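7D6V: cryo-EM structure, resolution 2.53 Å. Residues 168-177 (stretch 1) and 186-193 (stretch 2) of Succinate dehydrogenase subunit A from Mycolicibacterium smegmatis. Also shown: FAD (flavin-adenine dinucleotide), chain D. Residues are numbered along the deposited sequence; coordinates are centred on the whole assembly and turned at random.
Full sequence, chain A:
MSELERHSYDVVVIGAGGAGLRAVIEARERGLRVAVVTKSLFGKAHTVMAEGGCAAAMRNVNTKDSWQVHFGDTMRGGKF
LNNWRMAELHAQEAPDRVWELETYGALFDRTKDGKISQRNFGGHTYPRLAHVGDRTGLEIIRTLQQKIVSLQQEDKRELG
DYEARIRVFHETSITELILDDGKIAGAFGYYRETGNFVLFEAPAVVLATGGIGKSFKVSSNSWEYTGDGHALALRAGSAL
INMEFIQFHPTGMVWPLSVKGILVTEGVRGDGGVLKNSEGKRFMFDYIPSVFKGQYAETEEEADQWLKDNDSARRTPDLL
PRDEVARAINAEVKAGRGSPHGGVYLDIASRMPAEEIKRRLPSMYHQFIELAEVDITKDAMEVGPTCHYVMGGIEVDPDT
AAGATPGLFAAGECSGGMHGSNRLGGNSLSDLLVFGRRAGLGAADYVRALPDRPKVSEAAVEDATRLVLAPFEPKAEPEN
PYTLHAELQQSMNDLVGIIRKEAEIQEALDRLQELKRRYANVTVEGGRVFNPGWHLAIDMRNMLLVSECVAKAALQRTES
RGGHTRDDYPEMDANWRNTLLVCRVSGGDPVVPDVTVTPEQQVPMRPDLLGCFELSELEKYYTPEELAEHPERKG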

# COMPACT_ATOMS: atom_id res chain seq x y z
N VAL A 168 14.74 -9.59 12.64
CA VAL A 168 14.54 -8.38 11.86
C VAL A 168 14.77 -7.18 12.78
O VAL A 168 14.19 -7.11 13.87
CB VAL A 168 13.14 -8.33 11.24
CG1 VAL A 168 13.00 -7.11 10.34
CG2 VAL A 168 12.86 -9.60 10.45
N PHE A 169 15.61 -6.25 12.33
CA PHE A 169 15.88 -5.01 13.05
C PHE A 169 15.38 -3.86 12.18
O PHE A 169 16.14 -3.29 11.40
CB PHE A 169 17.38 -4.84 13.36
CG PHE A 169 17.98 -5.97 14.16
CD1 PHE A 169 18.29 -5.80 15.49
CD2 PHE A 169 18.27 -7.19 13.56
CE1 PHE A 169 18.86 -6.82 16.22
CE2 PHE A 169 18.83 -8.21 14.29
CZ PHE A 169 19.13 -8.03 15.62
N HIS A 170 14.11 -3.52 12.32
CA HIS A 170 13.56 -2.40 11.58
C HIS A 170 13.80 -1.10 12.33
O HIS A 170 14.08 -1.09 13.53
CB HIS A 170 12.06 -2.59 11.32
CG HIS A 170 11.23 -2.58 12.57
ND1 HIS A 170 10.54 -1.48 13.00
CD2 HIS A 170 10.98 -3.56 13.47
CE1 HIS A 170 9.90 -1.77 14.12
NE2 HIS A 170 10.15 -3.03 14.43
N GLU A 171 13.70 0.02 11.60
CA GLU A 171 14.00 1.35 12.13
C GLU A 171 15.43 1.43 12.64
O GLU A 171 15.72 2.05 13.66
CB GLU A 171 13.01 1.74 13.23
CG GLU A 171 11.56 1.93 12.79
CD GLU A 171 11.37 3.12 11.87
OE1 GLU A 171 12.12 4.11 12.02
OE2 GLU A 171 10.47 3.08 11.02
N THR A 172 16.35 0.77 11.93
CA THR A 172 17.76 0.75 12.28
C THR A 172 18.57 1.19 11.07
O THR A 172 18.33 0.71 9.96
CB THR A 172 18.20 -0.64 12.75
OG1 THR A 172 17.32 -1.09 13.78
CG2 THR A 172 19.61 -0.60 13.29
N SER A 173 19.53 2.08 11.29
CA SER A 173 20.33 2.66 10.22
C SER A 173 21.79 2.31 10.43
O SER A 173 22.34 2.54 11.51
CB SER A 173 20.14 4.18 10.16
OG SER A 173 20.93 4.76 9.15
N ILE A 174 22.42 1.77 9.39
CA ILE A 174 23.83 1.37 9.44
C ILE A 174 24.67 2.51 8.88
O ILE A 174 24.39 3.02 7.79
CB ILE A 174 24.07 0.07 8.65
CG1 ILE A 174 23.32 -1.09 9.30
CG2 ILE A 174 25.55 -0.23 8.56
CD1 ILE A 174 23.78 -1.41 10.70
N THR A 175 25.69 2.92 9.63
CA THR A 175 26.52 4.05 9.25
C THR A 175 27.95 3.68 8.88
O THR A 175 28.64 4.49 8.27
CB THR A 175 26.56 5.09 10.38
OG1 THR A 175 27.34 4.58 11.47
CG2 THR A 175 25.16 5.40 10.87
N GLU A 176 28.41 2.48 9.24
CA GLU A 176 29.77 2.08 8.95
C GLU A 176 29.85 0.57 8.82
O GLU A 176 29.04 -0.16 9.41
CB GLU A 176 30.74 2.57 10.03
CG GLU A 176 32.20 2.62 9.60
CD GLU A 176 32.49 3.77 8.66
OE1 GLU A 176 32.24 3.64 7.45
OE2 GLU A 176 32.97 4.82 9.14
N LEU A 177 30.82 0.11 8.05
CA LEU A 177 31.17 -1.30 7.97
C LEU A 177 32.54 -1.49 8.60
O LEU A 177 33.49 -0.78 8.25
CB LEU A 177 31.18 -1.80 6.52
CG LEU A 177 29.85 -1.76 5.77
CD1 LEU A 177 30.02 -2.34 4.38
CD2 LEU A 177 28.79 -2.52 6.53
N GLY A 186 31.86 -6.77 10.45
CA GLY A 186 30.59 -6.43 11.06
C GLY A 186 30.10 -5.08 10.59
O GLY A 186 30.74 -4.40 9.78
N ALA A 187 28.94 -4.69 11.12
CA ALA A 187 28.30 -3.43 10.78
C ALA A 187 27.98 -2.66 12.05
O ALA A 187 27.61 -3.25 13.07
CB ALA A 187 27.02 -3.66 9.98
N PHE A 188 28.13 -1.34 11.98
CA PHE A 188 27.87 -0.45 13.10
C PHE A 188 26.76 0.53 12.72
O PHE A 188 26.78 1.08 11.62
CB PHE A 188 29.14 0.30 13.50
CG PHE A 188 28.95 1.30 14.60
CD1 PHE A 188 29.06 0.91 15.93
CD2 PHE A 188 28.67 2.62 14.32
CE1 PHE A 188 28.88 1.83 16.94
CE2 PHE A 188 28.49 3.54 15.33
CZ PHE A 188 28.60 3.14 16.64
N GLY A 189 25.81 0.73 13.62
CA GLY A 189 24.73 1.64 13.33
C GLY A 189 24.04 2.09 14.60
O GLY A 189 24.53 1.87 15.70
N TYR A 190 22.88 2.72 14.42
CA TYR A 190 22.12 3.24 15.54
C TYR A 190 20.65 2.90 15.36
O TYR A 190 20.16 2.71 14.24
CB TYR A 190 22.28 4.76 15.69
CG TYR A 190 21.78 5.55 14.50
CD1 TYR A 190 22.62 5.85 13.44
CD2 TYR A 190 20.47 5.99 14.44
CE1 TYR A 190 22.17 6.57 12.36
CE2 TYR A 190 20.01 6.70 13.35
CZ TYR A 190 20.86 6.99 12.32
OH TYR A 190 20.41 7.70 11.23
N TYR A 191 19.94 2.83 16.48
CA TYR A 191 18.49 2.71 16.47
C TYR A 191 17.88 4.09 16.30
O TYR A 191 18.25 5.03 17.00
CB TYR A 191 17.99 2.08 17.77
CG TYR A 191 18.31 0.61 17.93
CD1 TYR A 191 19.25 0.19 18.85
CD2 TYR A 191 17.66 -0.34 17.17
CE1 TYR A 191 19.54 -1.15 19.01
CE2 TYR A 191 17.94 -1.68 17.32
CZ TYR A 191 18.88 -2.08 18.24
OH TYR A 191 19.16 -3.41 18.39
N ARG A 192 16.94 4.20 15.36
CA ARG A 192 16.27 5.49 15.16
C ARG A 192 15.49 5.90 16.40
O ARG A 192 15.53 7.06 16.80
CB ARG A 192 15.36 5.43 13.94
CG ARG A 192 16.07 5.32 12.62
CD ARG A 192 15.10 5.57 11.48
NE ARG A 192 14.87 6.99 11.27
CZ ARG A 192 13.80 7.50 10.67
NH1 ARG A 192 12.85 6.69 10.21
NH2 ARG A 192 13.67 8.81 10.53
N GLU A 193 14.80 4.95 17.03
CA GLU A 193 13.89 5.29 18.12
C GLU A 193 14.64 5.89 19.31
O GLU A 193 14.20 6.89 19.89
CB GLU A 193 13.12 4.04 18.55
CG GLU A 193 12.48 4.16 19.92
CD GLU A 193 11.98 2.84 20.45
OE1 GLU A 193 12.26 1.80 19.81
OE2 GLU A 193 11.30 2.83 21.49
PA FAD D . 14.41 -1.21 -1.78
O1A FAD D . 13.46 -2.29 -1.44
O2A FAD D . 13.93 -0.01 -2.50
O5B FAD D . 15.02 -0.68 -0.40
C5B FAD D . 16.29 -1.06 0.10
C4B FAD D . 16.21 -1.31 1.60
O4B FAD D . 17.44 -0.98 2.22
C3B FAD D . 15.16 -0.48 2.30
O3B FAD D . 14.49 -1.34 3.21
C2B FAD D . 15.95 0.53 3.10
O2B FAD D . 15.29 0.93 4.29
C1B FAD D . 17.20 -0.25 3.41
N9A FAD D . 18.32 0.65 3.71
C8A FAD D . 18.81 1.60 2.92
N7A FAD D . 19.85 2.23 3.50
C5A FAD D . 20.02 1.68 4.71
C6A FAD D . 20.93 1.86 5.85
N6A FAD D . 21.90 2.80 5.83
N1A FAD D . 20.77 1.07 6.91
C2A FAD D . 19.82 0.13 6.96
N3A FAD D . 18.96 -0.09 5.97
C4A FAD D . 19.01 0.64 4.84
N1 FAD D . 10.85 -1.30 -11.34
C2 FAD D . 10.15 -2.11 -12.17
O2 FAD D . 10.72 -3.09 -12.64
N3 FAD D . 8.88 -1.89 -12.50
C4 FAD D . 8.20 -0.85 -12.04
O4 FAD D . 7.02 -0.68 -12.36
C4X FAD D . 8.88 0.09 -11.13
N5 FAD D . 8.25 1.16 -10.63
C5X FAD D . 8.89 2.00 -9.80
C6 FAD D . 8.23 3.10 -9.29
C7 FAD D . 8.88 3.97 -8.44
C7M FAD D . 8.17 5.16 -7.88
C8 FAD D . 10.29 3.72 -8.08
C8M FAD D . 11.01 4.66 -7.16
C9 FAD D . 10.97 2.62 -8.59
C9A FAD D . 10.31 1.76 -9.43
N10 FAD D . 10.99 0.65 -9.95
C10 FAD D . 10.28 -0.21 -10.80
C1' FAD D . 12.37 0.38 -9.60
C2' FAD D . 12.42 -0.75 -8.57
O2' FAD D . 11.32 -0.66 -7.68
C3' FAD D . 13.68 -0.71 -7.72
O3' FAD D . 14.80 -0.94 -8.56
C4' FAD D . 13.64 -1.78 -6.65
O4' FAD D . 12.53 -1.56 -5.79
C5' FAD D . 14.89 -1.80 -5.79
O5' FAD D . 14.65 -2.69 -4.71
P FAD D . 15.75 -3.01 -3.60
O1P FAD D . 15.30 -4.23 -2.89
O2P FAD D . 17.10 -2.99 -4.21
O3P FAD D . 15.68 -1.76 -2.59

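The antiparallel pairing of strands 172-177 and 186-191 is interrupted by a β-bulge, where the register slips by one residue between I174 and E176 and a single carbonyl serves two amides. F188 O accepts hydrogen bonds from T175 N (2.9 Å) and from E176 N (3.2 Å), so the extra residue is absorbed without leaving either amide unpaired. Pairing then resumes with F188 N donating to E176 O at 3.0 Å in a nearly linear bond. Before the bulge, S173 and Y190 form a reciprocal pair, S173 N to Y190 O at 3.1 Å and Y190 N to S173 O at 3.0 Å. Beyond the end of the strands, R192 N donates to E171 O (3.0 Å), extending the ladder by one rung.

G189 lies opposite I174, with their CA atoms 4.0 Å apart. This close approach depends on the absence of a side chain: a CB on G189 would point toward stretch 1 and clash with S173 O and I174 CD1.

I174 also uses its outer backbone edge to read the FAD adenine. Its N donates to FAD N1A (3.1 Å), while FAD N6A donates to its O (3.2 Å), a two-point match to the base.

On the sheet face carrying S173 and Y190, the serine methylene packs over the tyrosine ring in a CH-π contact, S173 CB lying 4.0 Å from the Y190 ring centroid. T175 CG2 approaches the edge of the same ring, 3.5 Å from Y190 CE1. Toward the other end of the pairing, A187 CB provides a small apolar surface, 4.0 Å from both I174 CG2 and L177 CD2.

Charge pairing reinforces the backbone link at E171 and R192: E171 OE1 and R192 NH1 form a salt bridge at 3.2 Å, although its bent hydrogen bond is weak.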